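Local coordinates for protein 7,8-dihydro-6-hydroxymethylpterin pyrophosphokinase-dihydropteroate synthase (Plasmodium falciparum, PDB 6JWS) that probably catalyses two successive steps of folate biosynthesis, ATP-dependent diphosphorylation of 6-hydroxymethyl-7,8-dihydropterin and coupling of the resulting diphosphate with 4-aminobenzoate to give 7,8-dihydropteroate, at residues I504-N509 with E556-F561; L528-G533 with T542-L547; N175-M180 with E314-P319; L133-N138 with F220-K225. The protein carries 1 engineered substitution. All coordinates share one frame; numbering follows the deposited sequence.

Contact 1: I504-N509 with E556-F561; sequences ISACTN and EQRLNF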
# COMPACT_ATOMS: atom_id res chain seq x y z
N ILE B 504 -7.00 22.73 18.19
CA ILE B 504 -5.83 22.90 17.34
C ILE B 504 -4.66 23.54 18.10
O ILE B 504 -3.56 23.60 17.57
CB ILE B 504 -6.17 23.64 16.04
CG1 ILE B 504 -6.63 25.09 16.28
CG2 ILE B 504 -7.17 22.84 15.20
CD1 ILE B 504 -6.59 25.97 15.03
N SER B 505 -4.87 24.00 19.34
CA SER B 505 -3.77 24.49 20.15
C SER B 505 -3.22 23.40 21.09
O SER B 505 -2.36 23.67 21.92
CB SER B 505 -4.14 25.78 20.92
OG SER B 505 -4.95 25.51 22.08
N ALA B 506 -3.75 22.18 20.97
CA ALA B 506 -3.48 21.09 21.91
C ALA B 506 -3.75 21.55 23.35
O ALA B 506 -3.05 21.15 24.28
CB ALA B 506 -2.09 20.52 21.72
N CYS B 507 -4.79 22.38 23.51
CA CYS B 507 -5.28 22.82 24.80
C CYS B 507 -4.24 23.71 25.49
O CYS B 507 -4.17 23.74 26.71
CB CYS B 507 -5.61 21.63 25.70
SG CYS B 507 -6.88 20.52 25.04
N THR B 508 -3.40 24.40 24.71
CA THR B 508 -2.50 25.37 25.29
C THR B 508 -3.11 26.77 25.30
O THR B 508 -2.61 27.61 26.03
CB THR B 508 -1.13 25.43 24.59
OG1 THR B 508 -1.33 25.81 23.23
CG2 THR B 508 -0.34 24.14 24.67
N ASN B 509 -4.12 27.05 24.45
CA ASN B 509 -4.77 28.36 24.47
C ASN B 509 -5.42 28.58 25.84
O ASN B 509 -5.34 29.67 26.39
CB ASN B 509 -5.85 28.58 23.39
CG ASN B 509 -6.72 29.81 23.65
OD1 ASN B 509 -6.25 30.94 23.59
ND2 ASN B 509 -8.00 29.62 23.92
N GLU B 556 3.24 14.13 22.80
CA GLU B 556 3.42 13.23 23.93
C GLU B 556 3.48 14.02 25.24
O GLU B 556 2.87 13.61 26.24
CB GLU B 556 4.69 12.38 23.77
CG GLU B 556 4.54 11.30 22.71
CD GLU B 556 5.83 10.51 22.46
OE1 GLU B 556 6.90 11.14 22.36
OE2 GLU B 556 5.77 9.28 22.35
N GLN B 557 4.17 15.17 25.22
CA GLN B 557 4.16 16.03 26.41
C GLN B 557 2.73 16.48 26.73
O GLN B 557 2.31 16.44 27.88
CB GLN B 557 5.28 17.10 26.37
CG GLN B 557 6.68 16.53 26.66
CD GLN B 557 7.91 17.39 26.37
OE1 GLN B 557 8.88 16.93 25.74
NE2 GLN B 557 7.92 18.63 26.85
N ARG B 558 1.94 16.84 25.70
CA ARG B 558 0.57 17.28 25.95
C ARG B 558 -0.29 16.14 26.53
O ARG B 558 -1.08 16.36 27.46
CB ARG B 558 -0.14 17.80 24.69
CG ARG B 558 0.48 19.06 24.12
CD ARG B 558 0.64 20.06 25.24
NE ARG B 558 -0.60 20.66 25.70
CZ ARG B 558 -0.72 21.34 26.84
NH1 ARG B 558 0.31 21.46 27.67
NH2 ARG B 558 -1.89 21.87 27.17
N LEU B 559 -0.16 14.96 25.94
CA LEU B 559 -0.88 13.80 26.45
C LEU B 559 -0.48 13.56 27.90
O LEU B 559 -1.33 13.32 28.74
CB LEU B 559 -0.60 12.57 25.56
CG LEU B 559 -1.19 11.24 26.04
CD1 LEU B 559 -1.58 10.33 24.87
CD2 LEU B 559 -0.27 10.52 27.02
N ASN B 560 0.82 13.63 28.21
CA ASN B 560 1.27 13.40 29.58
C ASN B 560 0.57 14.37 30.54
O ASN B 560 0.20 13.98 31.64
CB ASN B 560 2.79 13.51 29.76
CG ASN B 560 3.52 12.35 29.12
OD1 ASN B 560 2.92 11.29 28.90
ND2 ASN B 560 4.79 12.54 28.80
N PHE B 561 0.44 15.63 30.11
CA PHE B 561 -0.22 16.65 30.91
C PHE B 561 -1.70 16.32 31.09
O PHE B 561 -2.19 16.32 32.21
CB PHE B 561 -0.07 18.04 30.29
CG PHE B 561 -0.76 19.14 31.05
CD1 PHE B 561 -0.28 19.58 32.27
CD2 PHE B 561 -1.88 19.78 30.52
CE1 PHE B 561 -0.89 20.63 32.95
CE2 PHE B 561 -2.48 20.84 31.19
CZ PHE B 561 -2.00 21.25 32.42

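Contact 2: L528-G533 with T542-L547; sequences LMHKRG and TNYDNL. With PT1 (pteroic acid), chain I; ACT (acetate ion), chain M.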
# COMPACT_ATOMS: atom_id res chain seq x y z
N LEU B 528 -5.61 16.48 20.03
CA LEU B 528 -4.55 17.45 20.24
C LEU B 528 -3.76 17.61 18.95
O LEU B 528 -3.23 16.64 18.40
CB LEU B 528 -3.62 16.97 21.37
CG LEU B 528 -4.29 16.63 22.70
CD1 LEU B 528 -3.28 15.95 23.62
CD2 LEU B 528 -4.90 17.88 23.35
N MET B 529 -3.65 18.86 18.50
CA MET B 529 -2.94 19.11 17.26
C MET B 529 -1.71 19.99 17.52
O MET B 529 -1.76 20.87 18.38
CB MET B 529 -3.87 19.80 16.25
CG MET B 529 -3.37 19.73 14.82
SD MET B 529 -4.22 20.93 13.75
CE MET B 529 -3.23 22.39 14.12
N HIS B 530 -0.64 19.77 16.75
CA HIS B 530 0.53 20.64 16.72
C HIS B 530 0.37 21.77 15.70
O HIS B 530 0.10 21.53 14.52
CB HIS B 530 1.79 19.87 16.35
CG HIS B 530 2.98 20.76 16.27
ND1 HIS B 530 3.37 21.38 15.09
CD2 HIS B 530 3.87 21.17 17.21
CE1 HIS B 530 4.43 22.13 15.30
NE2 HIS B 530 4.75 22.04 16.60
N LYS B 531 0.60 23.01 16.16
CA LYS B 531 0.80 24.16 15.29
C LYS B 531 1.79 25.11 15.96
O LYS B 531 2.18 24.89 17.11
CB LYS B 531 -0.54 24.86 14.98
CG LYS B 531 -1.24 25.50 16.17
CD LYS B 531 -2.37 26.48 15.79
CE LYS B 531 -2.74 27.51 16.85
NZ LYS B 531 -1.60 27.92 17.74
N ARG B 532 2.25 26.11 15.21
CA ARG B 532 2.89 27.30 15.75
C ARG B 532 2.19 28.50 15.11
O ARG B 532 1.81 28.44 13.94
CB ARG B 532 4.38 27.34 15.37
CG ARG B 532 5.25 26.20 15.89
CD ARG B 532 6.60 26.28 15.19
NE ARG B 532 7.63 25.43 15.79
CZ ARG B 532 8.87 25.31 15.33
NH1 ARG B 532 9.23 25.97 14.23
NH2 ARG B 532 9.75 24.54 15.96
N GLY B 533 1.98 29.58 15.87
CA GLY B 533 1.53 30.83 15.25
C GLY B 533 0.02 30.86 14.98
O GLY B 533 -0.76 30.10 15.56
N THR B 542 8.86 27.87 10.54
CA THR B 542 9.08 26.65 9.78
C THR B 542 10.42 25.99 10.12
O THR B 542 10.76 24.92 9.55
CB THR B 542 8.85 27.04 8.32
OG1 THR B 542 7.63 26.38 7.99
CG2 THR B 542 10.00 26.77 7.38
N ASN B 543 11.15 26.55 11.08
CA ASN B 543 12.44 25.99 11.46
C ASN B 543 12.27 24.96 12.58
O ASN B 543 11.84 25.27 13.68
CB ASN B 543 13.47 27.06 11.82
CG ASN B 543 13.69 28.09 10.73
OD1 ASN B 543 13.60 27.77 9.54
ND2 ASN B 543 14.00 29.33 11.11
N TYR B 544 12.68 23.72 12.31
CA TYR B 544 12.57 22.67 13.29
C TYR B 544 13.95 22.04 13.46
O TYR B 544 14.62 21.74 12.48
CB TYR B 544 11.57 21.61 12.83
CG TYR B 544 10.13 22.08 12.83
CD1 TYR B 544 9.59 22.73 11.72
CD2 TYR B 544 9.33 21.89 13.95
CE1 TYR B 544 8.28 23.18 11.73
CE2 TYR B 544 8.01 22.34 13.98
CZ TYR B 544 7.50 22.98 12.86
OH TYR B 544 6.21 23.43 12.89
N ASP B 545 14.34 21.79 14.70
CA ASP B 545 15.54 21.01 14.95
C ASP B 545 15.40 19.59 14.38
O ASP B 545 16.25 19.12 13.64
CB ASP B 545 15.87 21.03 16.44
CG ASP B 545 17.12 20.23 16.71
OD1 ASP B 545 18.11 20.41 15.95
OD2 ASP B 545 17.09 19.41 17.64
N ASN B 546 14.31 18.89 14.71
CA ASN B 546 14.04 17.58 14.15
C ASN B 546 12.54 17.47 13.88
O ASN B 546 11.79 17.13 14.78
CB ASN B 546 14.50 16.49 15.12
CG ASN B 546 14.45 15.11 14.49
OD1 ASN B 546 13.65 14.85 13.59
ND2 ASN B 546 15.31 14.22 14.96
N LEU B 547 12.11 17.81 12.67
CA LEU B 547 10.69 18.01 12.39
C LEU B 547 9.84 16.87 12.95
O LEU B 547 8.89 17.09 13.69
CB LEU B 547 10.51 18.19 10.88
CG LEU B 547 9.07 18.03 10.36
CD1 LEU B 547 8.28 19.32 10.53
CD2 LEU B 547 9.09 17.62 8.89
C2 PT1 I . -6.47 19.86 10.93
C3 PT1 I . -7.32 21.03 10.75
C5 PT1 I . -8.31 21.29 11.81
N6 PT1 I . -7.25 21.85 9.67
C7 PT1 I . -7.50 19.38 13.01
N9 PT1 I . -8.35 20.45 12.88
C10 PT1 I . -8.07 22.93 9.59
N11 PT1 I . -7.56 18.56 14.12
C12 PT1 I . -8.98 23.20 10.61
C21 PT1 I . -3.18 24.86 4.04
O22 PT1 I . -3.65 24.86 2.87
O1 PT1 I . -5.54 19.57 10.01
N4 PT1 I . -6.59 19.09 12.04
N8 PT1 I . -9.09 22.37 11.67
C13 PT1 I . -7.94 23.85 8.41
N14 PT1 I . -6.65 24.60 8.54
C15 PT1 I . -5.81 24.67 7.48
C16 PT1 I . -4.42 24.75 7.68
C17 PT1 I . -6.37 24.68 6.16
C18 PT1 I . -3.56 24.81 6.56
C19 PT1 I . -5.50 24.77 5.04
C20 PT1 I . -4.10 24.81 5.24
O23 PT1 I . -1.95 24.88 4.22
C ACT M . 7.86 22.69 18.21
O ACT M . 6.97 23.39 17.63
OXT ACT M . 9.08 22.91 18.14
CH3 ACT M . 7.43 21.46 19.00

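Contact 3: N175-M180 with E314-P319; sequences NDPLSM and EFLSIP. With ATP (adenosine-5'-triphosphate), chain J.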
# COMPACT_ATOMS: atom_id res chain seq x y z
N ASN B 175 -5.20 5.27 54.09
CA ASN B 175 -3.99 5.10 54.87
C ASN B 175 -3.18 3.87 54.46
O ASN B 175 -1.97 3.86 54.66
CB ASN B 175 -4.26 5.08 56.38
CG ASN B 175 -4.74 6.41 56.92
OD1 ASN B 175 -4.27 7.47 56.52
ND2 ASN B 175 -5.69 6.35 57.84
N ASP B 176 -3.86 2.84 53.93
CA ASP B 176 -3.19 1.57 53.69
C ASP B 176 -3.94 0.76 52.64
O ASP B 176 -5.12 1.01 52.38
CB ASP B 176 -3.12 0.75 54.99
CG ASP B 176 -4.50 0.35 55.47
OD1 ASP B 176 -5.15 1.19 56.12
OD2 ASP B 176 -4.95 -0.77 55.12
N PRO B 177 -3.27 -0.24 52.02
CA PRO B 177 -3.90 -1.09 51.01
C PRO B 177 -5.07 -1.93 51.52
O PRO B 177 -5.97 -2.29 50.75
CB PRO B 177 -2.76 -1.97 50.45
CG PRO B 177 -1.63 -1.87 51.46
CD PRO B 177 -1.84 -0.55 52.19
N LEU B 178 -5.06 -2.25 52.82
CA LEU B 178 -6.17 -3.02 53.35
C LEU B 178 -7.41 -2.13 53.43
O LEU B 178 -8.48 -2.53 52.99
CB LEU B 178 -5.83 -3.69 54.68
CG LEU B 178 -6.90 -4.65 55.21
CD1 LEU B 178 -7.50 -5.49 54.09
CD2 LEU B 178 -6.36 -5.55 56.30
N SER B 179 -7.25 -0.90 53.94
CA SER B 179 -8.37 0.03 53.93
C SER B 179 -8.80 0.30 52.48
O SER B 179 -10.00 0.33 52.18
CB SER B 179 -8.10 1.31 54.67
OG SER B 179 -7.23 1.11 55.78
N MET B 180 -7.82 0.46 51.59
CA MET B 180 -8.16 0.74 50.20
C MET B 180 -8.98 -0.40 49.61
O MET B 180 -9.99 -0.17 48.94
CB MET B 180 -6.94 1.02 49.32
CG MET B 180 -7.32 1.27 47.87
SD MET B 180 -6.13 2.32 47.04
CE MET B 180 -4.85 1.11 46.72
N GLU B 314 -9.92 -12.41 51.53
CA GLU B 314 -9.32 -13.59 52.13
C GLU B 314 -7.86 -13.30 52.48
O GLU B 314 -7.35 -13.84 53.45
CB GLU B 314 -9.46 -14.79 51.20
CG GLU B 314 -10.90 -15.14 50.86
CD GLU B 314 -11.20 -16.61 50.64
OE1 GLU B 314 -10.33 -17.31 50.06
OE2 GLU B 314 -12.28 -17.07 51.05
N PHE B 315 -7.20 -12.48 51.66
CA PHE B 315 -5.80 -12.14 51.88
C PHE B 315 -5.47 -10.84 51.13
O PHE B 315 -6.27 -10.38 50.33
CB PHE B 315 -4.88 -13.31 51.49
CG PHE B 315 -4.77 -13.59 50.02
CD1 PHE B 315 -5.76 -14.29 49.34
CD2 PHE B 315 -3.67 -13.15 49.29
CE1 PHE B 315 -5.65 -14.54 47.98
CE2 PHE B 315 -3.56 -13.40 47.93
CZ PHE B 315 -4.55 -14.10 47.27
N LEU B 316 -4.31 -10.27 51.44
CA LEU B 316 -3.82 -9.10 50.73
C LEU B 316 -2.41 -9.35 50.21
O LEU B 316 -1.50 -9.59 50.99
CB LEU B 316 -3.85 -7.88 51.66
CG LEU B 316 -3.46 -6.56 50.98
CD1 LEU B 316 -4.48 -6.18 49.91
CD2 LEU B 316 -3.30 -5.44 51.99
N SER B 317 -2.24 -9.21 48.89
CA SER B 317 -0.92 -9.31 48.29
C SER B 317 -0.56 -7.99 47.62
O SER B 317 -1.21 -7.57 46.66
CB SER B 317 -0.84 -10.47 47.32
OG SER B 317 0.50 -10.63 46.86
N ILE B 318 0.50 -7.34 48.11
CA ILE B 318 1.06 -6.18 47.44
C ILE B 318 2.54 -6.43 47.22
O ILE B 318 3.28 -6.62 48.19
CB ILE B 318 0.84 -4.87 48.22
CG1 ILE B 318 -0.62 -4.66 48.64
CG2 ILE B 318 1.40 -3.68 47.44
CD1 ILE B 318 -1.52 -4.10 47.58
N PRO B 319 3.07 -6.36 45.98
CA PRO B 319 2.25 -6.20 44.78
C PRO B 319 1.27 -7.34 44.55
O PRO B 319 1.42 -8.42 45.10
CB PRO B 319 3.30 -6.20 43.66
CG PRO B 319 4.54 -5.66 44.33
CD PRO B 319 4.51 -6.32 45.69
PG ATP J . -7.17 -11.54 42.63
O1G ATP J . -6.80 -11.76 41.18
O2G ATP J . -6.09 -12.01 43.60
O3G ATP J . -7.59 -10.10 42.89
PB ATP J . -9.55 -13.26 42.03
O1B ATP J . -10.13 -14.36 42.84
O2B ATP J . -9.02 -13.56 40.66
O3B ATP J . -8.45 -12.50 42.91
PA ATP J . -11.29 -11.08 42.91
O1A ATP J . -10.65 -9.74 42.70
O2A ATP J . -12.78 -11.16 42.84
O3A ATP J . -10.66 -12.12 41.87
O5' ATP J . -10.80 -11.70 44.31
C5' ATP J . -9.82 -10.95 45.08
C4' ATP J . -9.33 -11.81 46.22
O4' ATP J . -7.88 -11.75 46.29
C3' ATP J . -9.83 -11.39 47.61
O3' ATP J . -10.02 -12.56 48.39
C2' ATP J . -8.71 -10.46 48.09
O2' ATP J . -8.54 -10.39 49.48
C1' ATP J . -7.48 -11.12 47.49
N9 ATP J . -6.40 -10.17 47.21
C8 ATP J . -5.09 -10.30 47.62
N7 ATP J . -4.34 -9.30 47.22
C5 ATP J . -5.20 -8.49 46.49
C6 ATP J . -4.99 -7.28 45.79
N6 ATP J . -3.81 -6.67 45.74
N1 ATP J . -6.06 -6.73 45.17
C2 ATP J . -7.24 -7.35 45.24
N3 ATP J . -7.55 -8.49 45.86
C4 ATP J . -6.47 -9.02 46.48

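Contact 4: L133-N138 with F220-K225; sequences LLECNN and FMKNIK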
# COMPACT_ATOMS: atom_id res chain seq x y z
N LEU B 133 7.77 -13.92 47.28
CA LEU B 133 7.80 -14.66 46.02
C LEU B 133 7.25 -16.07 46.20
O LEU B 133 6.53 -16.56 45.32
CB LEU B 133 9.21 -14.66 45.43
CG LEU B 133 9.73 -13.28 45.01
CD1 LEU B 133 11.25 -13.30 44.86
CD2 LEU B 133 9.06 -12.81 43.72
N LEU B 134 7.53 -16.70 47.36
CA LEU B 134 7.03 -18.03 47.66
C LEU B 134 5.51 -18.01 47.84
O LEU B 134 4.81 -18.86 47.29
CB LEU B 134 7.75 -18.60 48.89
CG LEU B 134 9.26 -18.83 48.73
CD1 LEU B 134 9.95 -18.94 50.08
CD2 LEU B 134 9.55 -20.06 47.86
N GLU B 135 4.99 -17.01 48.57
CA GLU B 135 3.55 -16.93 48.79
C GLU B 135 2.81 -16.71 47.46
O GLU B 135 1.81 -17.38 47.19
CB GLU B 135 3.19 -15.85 49.82
CG GLU B 135 3.86 -16.02 51.16
CD GLU B 135 3.26 -17.04 52.12
OE1 GLU B 135 2.27 -17.69 51.75
OE2 GLU B 135 3.79 -17.16 53.25
N CYS B 136 3.33 -15.81 46.61
CA CYS B 136 2.70 -15.56 45.31
C CYS B 136 2.77 -16.82 44.45
O CYS B 136 1.78 -17.20 43.80
CB CYS B 136 3.30 -14.35 44.59
SG CYS B 136 3.17 -12.78 45.51
N ASN B 137 3.93 -17.50 44.45
CA ASN B 137 4.06 -18.70 43.63
C ASN B 137 3.01 -19.72 44.07
O ASN B 137 2.39 -20.38 43.24
CB ASN B 137 5.47 -19.28 43.63
CG ASN B 137 6.51 -18.45 42.90
OD1 ASN B 137 7.70 -18.71 43.00
ND2 ASN B 137 6.07 -17.43 42.16
N ASN B 138 2.80 -19.82 45.38
CA ASN B 138 1.84 -20.75 45.94
C ASN B 138 0.46 -20.48 45.36
O ASN B 138 -0.21 -21.40 44.90
CB ASN B 138 1.83 -20.73 47.47
CG ASN B 138 0.66 -21.49 48.05
OD1 ASN B 138 -0.15 -20.92 48.78
ND2 ASN B 138 0.53 -22.76 47.72
N PHE B 220 2.23 -9.52 52.25
CA PHE B 220 1.41 -10.70 52.04
C PHE B 220 0.76 -11.09 53.36
O PHE B 220 1.44 -11.54 54.28
CB PHE B 220 2.20 -11.86 51.40
CG PHE B 220 1.34 -12.87 50.67
CD1 PHE B 220 0.68 -13.88 51.36
CD2 PHE B 220 1.18 -12.81 49.29
CE1 PHE B 220 -0.13 -14.79 50.69
CE2 PHE B 220 0.38 -13.72 48.62
CZ PHE B 220 -0.28 -14.72 49.32
N MET B 221 -0.57 -10.91 53.46
CA MET B 221 -1.30 -11.17 54.68
C MET B 221 -2.23 -12.36 54.44
O MET B 221 -3.17 -12.24 53.66
CB MET B 221 -2.13 -9.95 55.10
CG MET B 221 -1.30 -8.85 55.74
SD MET B 221 -2.25 -7.36 56.20
CE MET B 221 -3.58 -8.06 57.17
N LYS B 222 -1.96 -13.48 55.13
CA LYS B 222 -2.36 -14.80 54.68
C LYS B 222 -3.82 -15.11 55.02
O LYS B 222 -4.50 -15.78 54.24
CB LYS B 222 -1.41 -15.88 55.20
CG LYS B 222 -0.22 -16.19 54.29
CD LYS B 222 0.73 -17.23 54.86
CE LYS B 222 1.59 -16.69 55.99
NZ LYS B 222 2.75 -17.57 56.27
N ASN B 223 -4.29 -14.66 56.18
CA ASN B 223 -5.67 -14.93 56.55
C ASN B 223 -6.30 -13.71 57.22
O ASN B 223 -5.76 -13.17 58.19
CB ASN B 223 -5.85 -16.24 57.33
CG ASN B 223 -6.57 -17.30 56.52
OD1 ASN B 223 -6.83 -18.40 57.02
ND2 ASN B 223 -6.91 -17.00 55.28
N ILE B 224 -7.44 -13.31 56.66
CA ILE B 224 -8.10 -12.06 56.98
C ILE B 224 -9.59 -12.34 57.14
O ILE B 224 -10.26 -12.78 56.20
CB ILE B 224 -7.80 -10.97 55.92
CG1 ILE B 224 -6.30 -10.64 55.86
CG2 ILE B 224 -8.64 -9.72 56.16
CD1 ILE B 224 -5.90 -9.71 54.73
N LYS B 225 -10.07 -12.11 58.37
CA LYS B 225 -11.48 -12.16 58.72
C LYS B 225 -11.82 -10.86 59.42
O LYS B 225 -11.54 -10.69 60.61
CB LYS B 225 -11.76 -13.40 59.58
CG LYS B 225 -13.17 -13.50 60.17
CD LYS B 225 -14.18 -14.24 59.30
CE LYS B 225 -15.50 -14.48 60.01
NZ LYS B 225 -16.27 -15.58 59.38

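Contact 1: I504-N509 with E556-F561
Arg558 accounts for most of the surface lost here, and it reaches Ala506 and Thr508 on a type I' turn that runs from Ser505 to Thr508. The arginine chain bends at both middle torsions (chi2 -50°, chi3 -73°), which brings its guanidinium side-on to the backbone carbonyl of Ala506. Two nitrogens grip that one oxygen: Arg558 NE lies 2.9 Å from Ala506 O with a fairly straight N-H, and Arg558 NH2 lies 3.2 Å from it on a more bent path. The oxygen sits close to the guanidinium plane, whereas both donors are slightly tilted from the plane of the carbonyl. Nearer the helix, Ala506 CB packs on Arg558 CG at 3.8 Å. Thr508 covers one guanidinium face, its CG2 standing 3.6 Å from Arg558 CZ. The methyl is held there because Thr508 OG1 donates to Ser505 O at 2.7 Å, in the carbonyl plane and on a lone pair, which fixes the rotation about chi1. Leu528 packs on Ala506 and Arg558, Tyr554 on Ala506 and Thr508. The contact thus pins the loop after strand 500-503 to the outer helix 547-564 of the TIM barrel of dihydropteroate synthase.

Contact 2: L528-G533 with T542-L547
Arg532 meets three partners at once: Tyr544, the backbone of Asn543 and a bound acetate, with His530 holding the same anion. Its CB heads toward the 542-547 segment, and from there the chain runs extended out to NE (chi2 170°). CG passes 3.7 Å from the acetate O. CD comes next to the phenol, 3.7 Å from Tyr544 OH, an oxygen whose polar partner is the carbonyl of Ala581. NE then donates to the acetate O at 2.8 Å. At CZ the guanidinium lies flat on the Tyr544 ring, CZ being 3.7 Å from the ring centroid and the planes only 13° apart, a stacked cation-pi pair displaced toward the rim. Leu547 CD1 occupies the opposite face of that ring. The two terminal nitrogens diverge. Arg532 NH1 donates to Asn543 O at 2.8 Å, in the guanidinium plane, although it approaches from above the carbonyl plane; the bond from NH2 to this oxygen is weak. Arg532 NH2 is spent mainly on the acetate OXT, at 2.8 Å, so NE and NH2 engage one oxygen each of the carboxylate. His530 completes the grip, its NE2 lying 2.8 Å from the acetate O in an almost linear bond (172°), while its ND1 is paired with Lys582. The His530 and Tyr544 rings meet rim to rim. The acetate probably comes from the crystallisation liquor, but three N-H donors converging on it suggest a donor-rich, probably positive pocket in which a small anion could bind.

Contact 3: N175-M180 with E314-P319
Beside the point where Pro177 and Leu316 touch, the flat groups are the Phe315 ring and the adenine of ATP. One face of Phe315 carries ATP C8, 3.4 Å above the ring plane and offset toward its rim; the ring reaches this position because chi1, 71°, sets CG between the backbone N and the carbonyl carbon. Leu316 CD1 stands over one face of the adenine, 4.1 Å from ATP N7, and the C8 edge of the base points at the Phe315 face. At the N6-N7 side of the adenine, the strand supplies both partners: Ser317 N donates to ATP N7 at 2.7 Å, and ATP N6 donates to Ser317 O at 2.9 Å. Leu316 and Ile318, whose CB atoms point toward the helix, make the contact proper. Leu316 CD2 is 3.8 Å from Pro177 CB, the two side chains crossing at about a right angle, and it also packs against Leu178. Ile318 CD1 lies 3.8 Å from Pro177 CB and 3.9 Å from ATP N6, so one methyl touches both helix start and base. No polar bond crosses; the first turn of helix 177-190 packs on Leu316 and Ile318, whose methyls also reach the adenine, in the ATP site of the pyrophosphokinase domain.

Contact 4: L133-N138 with F220-K225
Glu135, on helix 129-148, and Phe220, on strand 219-221, are the residues of nearest backbone, with CA atoms 7.3 Å apart. Between them the first side-chain contact is a CH-pi one: Glu135 CB lies 3.4 Å from the centroid of the Phe220 ring and only 4° off the ring normal, practically above its centre. The ring is brought under the helix with CG anti to the backbone N of the phenylalanine (chi1 -157°). The glutamate chain bends at chi2, and its carboxylate settles at 18° to the ring plane, turned toward Lys222. Strand 219-221 pairs antiparallel with strand 316-318, and helix 129-148 packs over this small two-stranded sheet of the pyrophosphokinase part; the Phe220 ring also meets that of Phe315, which lines the ATP pocket. Lys222 crosses Glu135 at about a right angle. Its CD rests 3.5 Å from Glu135 OE1, and its NZ forms a salt bridge with Glu135 OE2 at 3.2 Å, a distance at which the hydrogen bond is weak. Lys222 CG lies in plane at the edge of the Phe220 ring, while the ring face takes Glu135 CB and the amine its OE2. Cys136 contributes a looser sulfur-aromatic contact: its SG is 4.3 Å from Phe220 CD2 and meets the ring obliquely, 5.3 Å from the centroid. Val321 and Ser317 each touch both Cys136 and Phe220, on the buried side of the contact; Lys222 is exposed.

How the contacts relate
From the N terminus, residues 133-138 come first, then 175-180, before 220-225 closes contact 4 and 314-319 closes contact 3; their segments alternate, so these two loops cross. They meet where strands 219-221 and 316-318 are neighbours in one small sheet, with helix 129-148 and helix 177-190 each packed on it. Further along the chain, 504-509 opens contact 1, and contact 2, formed by 528-533 and 542-547, opens and closes before 556-561 completes it. These two contacts touch and tie barrel strand 525-529 and the loops around it to helix 547-564. The pairs lie in separate parts: contacts 2 and 4 have centres about 53 Å apart.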